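Local coordinates for uncharacterized protein MG296 homolog (Mycoplasma pneumoniae, PDB 2I15) that is of unknown function and belongs to the Mg296 family, folding as an all-alpha protein, at residues A[27-30]-A[31-35]. Residues are numbered along the deposited sequence; the frame is centred on the assembly and turned at random.
Sequences FETF and RQNFN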
ATOM      1  N   PHE A  27     -15.409  34.904  12.797  1.00 26.85           N
ATOM      2  CA  PHE A  27     -14.825  34.423  14.062  1.00 26.48           C
ATOM      3  C   PHE A  27     -15.147  32.979  14.380  1.00 26.11           C
ATOM      4  O   PHE A  27     -14.250  32.161  14.573  1.00 27.03           O
ATOM      5  CB  PHE A  27     -15.252  35.265  15.283  1.00 23.44           C
ATOM      6  CG  PHE A  27     -14.859  34.627  16.595  1.00 20.94           C
ATOM      7  CD1 PHE A  27     -13.524  34.622  17.008  1.00 18.90           C
ATOM      8  CD2 PHE A  27     -15.793  33.911  17.342  1.00 19.41           C
ATOM      9  CE1 PHE A  27     -13.121  33.889  18.134  1.00 19.34           C
ATOM     10  CE2 PHE A  27     -15.400  33.166  18.479  1.00 19.44           C
ATOM     11  CZ  PHE A  27     -14.068  33.160  18.872  1.00 18.44           C
ATOM     12  N   GLU A  28     -16.439  32.694  14.469  1.00 30.22           N
ATOM     13  CA  GLU A  28     -16.932  31.363  14.780  1.00 30.57           C
ATOM     14  C   GLU A  28     -16.439  30.247  13.833  1.00 30.77           C
ATOM     15  O   GLU A  28     -16.369  29.082  14.235  1.00 31.55           O
ATOM     16  CB  GLU A  28     -18.457  31.393  14.788  1.00 32.34           C
ATOM     17  CG  GLU A  28     -19.072  30.701  15.984  1.00 35.62           C
ATOM     18  CD  GLU A  28     -18.931  31.498  17.265  1.00 35.34           C
ATOM     19  OE1 GLU A  28     -19.351  32.677  17.284  1.00 35.91           O
ATOM     20  OE2 GLU A  28     -18.412  30.936  18.252  1.00 36.87           O
ATOM     21  N   THR A  29     -16.119  30.584  12.583  1.00 25.36           N
ATOM     22  CA  THR A  29     -15.633  29.588  11.627  1.00 25.05           C
ATOM     23  C   THR A  29     -14.150  29.406  11.890  1.00 26.11           C
ATOM     24  O   THR A  29     -13.624  28.290  11.825  1.00 27.75           O
ATOM     25  CB  THR A  29     -15.789  30.057  10.161  1.00 25.89           C
ATOM     26  OG1 THR A  29     -17.180  30.166   9.839  1.00 27.26           O
ATOM     27  CG2 THR A  29     -15.125  29.073   9.208  1.00 25.29           C
ATOM     28  N   PHE A  30     -13.469  30.525  12.139  1.00 20.17           N
ATOM     29  CA  PHE A  30     -12.046  30.503  12.442  1.00 18.67           C
ATOM     30  C   PHE A  30     -11.857  29.697  13.720  1.00 19.19           C
ATOM     31  O   PHE A  30     -11.054  28.763  13.758  1.00 17.87           O
ATOM     32  CB  PHE A  30     -11.512  31.921  12.667  1.00 24.00           C
ATOM     33  CG  PHE A  30     -10.143  31.951  13.300  1.00 25.07           C
ATOM     34  CD1 PHE A  30      -9.005  31.694  12.547  1.00 22.29           C
ATOM     35  CD2 PHE A  30      -9.996  32.197  14.664  1.00 24.25           C
ATOM     36  CE1 PHE A  30      -7.749  31.677  13.139  1.00 22.85           C
ATOM     37  CE2 PHE A  30      -8.739  32.177  15.259  1.00 24.08           C
ATOM     38  CZ  PHE A  30      -7.616  31.921  14.493  1.00 23.36           C
ATOM     39  N   ARG A  31     -12.615  30.065  14.758  1.00 22.17           N
ATOM     40  CA  ARG A  31     -12.570  29.407  16.063  1.00 21.54           C
ATOM     41  C   ARG A  31     -12.595  27.878  15.980  1.00 22.67           C
ATOM     42  O   ARG A  31     -11.845  27.196  16.681  1.00 20.64           O
ATOM     43  CB  ARG A  31     -13.751  29.884  16.927  1.00 22.39           C
ATOM     44  CG  ARG A  31     -13.766  29.285  18.343  1.00 21.02           C
ATOM     45  CD  ARG A  31     -15.054  28.568  18.668  1.00 21.61           C
ATOM     46  NE  ARG A  31     -16.143  29.442  19.108  1.00 20.98           N
ATOM     47  CZ  ARG A  31     -16.146  30.142  20.241  1.00 19.06           C
ATOM     48  NH1 ARG A  31     -15.115  30.091  21.068  1.00 16.56           N
ATOM     49  NH2 ARG A  31     -17.192  30.884  20.560  1.00 18.79           N
ATOM     50  N   GLN A  32     -13.474  27.342  15.135  1.00 25.30           N
ATOM     51  CA  GLN A  32     -13.599  25.893  14.980  1.00 26.63           C
ATOM     52  C   GLN A  32     -12.353  25.292  14.312  1.00 26.89           C
ATOM     53  O   GLN A  32     -11.854  24.257  14.735  1.00 26.88           O
ATOM     54  CB  GLN A  32     -14.840  25.554  14.146  1.00 24.10           C
ATOM     55  CG  GLN A  32     -16.124  26.144  14.704  1.00 24.83           C
ATOM     56  CD  GLN A  32     -17.329  25.908  13.810  1.00 28.05           C
ATOM     57  OE1 GLN A  32     -17.336  26.294  12.630  1.00 29.44           O
ATOM     58  NE2 GLN A  32     -18.362  25.280  14.368  1.00 27.02           N
ATOM     59  N   ASN A  33     -11.849  25.939  13.266  1.00 29.36           N
ATOM     60  CA  ASN A  33     -10.669  25.419  12.591  1.00 29.91           C
ATOM     61  C   ASN A  33      -9.500  25.464  13.553  1.00 29.69           C
ATOM     62  O   ASN A  33      -8.721  24.517  13.657  1.00 29.71           O
ATOM     63  CB  ASN A  33     -10.384  26.234  11.326  1.00 28.59           C
ATOM     64  CG  ASN A  33     -11.544  26.186  10.344  1.00 26.19           C
ATOM     65  OD1 ASN A  33     -12.200  25.155  10.213  1.00 26.52           O
ATOM     66  ND2 ASN A  33     -11.801  27.290   9.656  1.00 25.95           N
ATOM     67  N   PHE A  34      -9.389  26.562  14.280  1.00 33.57           N
ATOM     68  CA  PHE A  34      -8.321  26.684  15.250  1.00 33.23           C
ATOM     69  C   PHE A  34      -8.407  25.547  16.278  1.00 31.81           C
ATOM     70  O   PHE A  34      -7.414  24.854  16.528  1.00 31.92           O
ATOM     71  CB  PHE A  34      -8.407  28.034  15.958  1.00 27.67           C
ATOM     72  CG  PHE A  34      -7.378  28.205  17.031  1.00 28.18           C
ATOM     73  CD1 PHE A  34      -6.067  28.572  16.721  1.00 26.52           C
ATOM     74  CD2 PHE A  34      -7.698  27.908  18.349  1.00 26.88           C
ATOM     75  CE1 PHE A  34      -5.093  28.628  17.721  1.00 26.51           C
ATOM     76  CE2 PHE A  34      -6.737  27.960  19.338  1.00 26.86           C
ATOM     77  CZ  PHE A  34      -5.429  28.319  19.029  1.00 26.89           C
ATOM     78  N   ASN A  35      -9.590  25.351  16.864  1.00 20.58           N
ATOM     79  CA  ASN A  35      -9.769  24.285  17.850  1.00 19.02           C
ATOM     80  C   ASN A  35      -9.541  22.921  17.218  1.00 18.47           C
ATOM     81  O   ASN A  35      -9.100  21.983  17.881  1.00 15.87           O
ATOM     82  CB  ASN A  35     -11.173  24.352  18.472  1.00 26.97           C
ATOM     83  CG  ASN A  35     -11.332  25.531  19.423  1.00 29.27           C
ATOM     84  OD1 ASN A  35     -10.335  26.136  19.852  1.00 29.70           O
ATOM     85  ND2 ASN A  35     -12.585  25.864  19.767  1.00 27.68           N
TER
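Arg31 N donates to Phe27 O at 2.7 Å and Phe34 N to Phe30 O at 2.8 Å, both nearly straight, while Asn33 N to Thr29 O is longer and Gln32 N to Glu28 O is weak. The side chain of Arg31 bends at chi2 and chi3 (chi3 -82°) and turns back toward the start of the helix. There it forms a side-on salt bridge with Glu28. Two Arg31 nitrogens share one oxygen: Arg31 NH2 lies 2.6 Å and Arg31 NE 2.8 Å from Glu28 OE2. This oxygen sits at the guanidinium edge, and the carboxylate is turned 40° from the guanidinium plane. Phe27 CE2 lies over the centre of one guanidinium face, with ring and guanidinium planes 74° apart. Arg31 CB makes a CH-pi contact over the Phe27 ring face, 4.2 Å from its centroid. These i to i+3 and i to i+4 pairs belong to the exposed first turns of helix 27-41. At this end Thr29 OG1 hydrogen-bonds Asp26 OD2. Further round, Phe34 CB lies over one face of the Phe30 ring, offset toward its rim, with CB 4.2 Å from Phe30 CE2. The Phe30 ring also meets Phe22 of helix 9-23 edge-to-face.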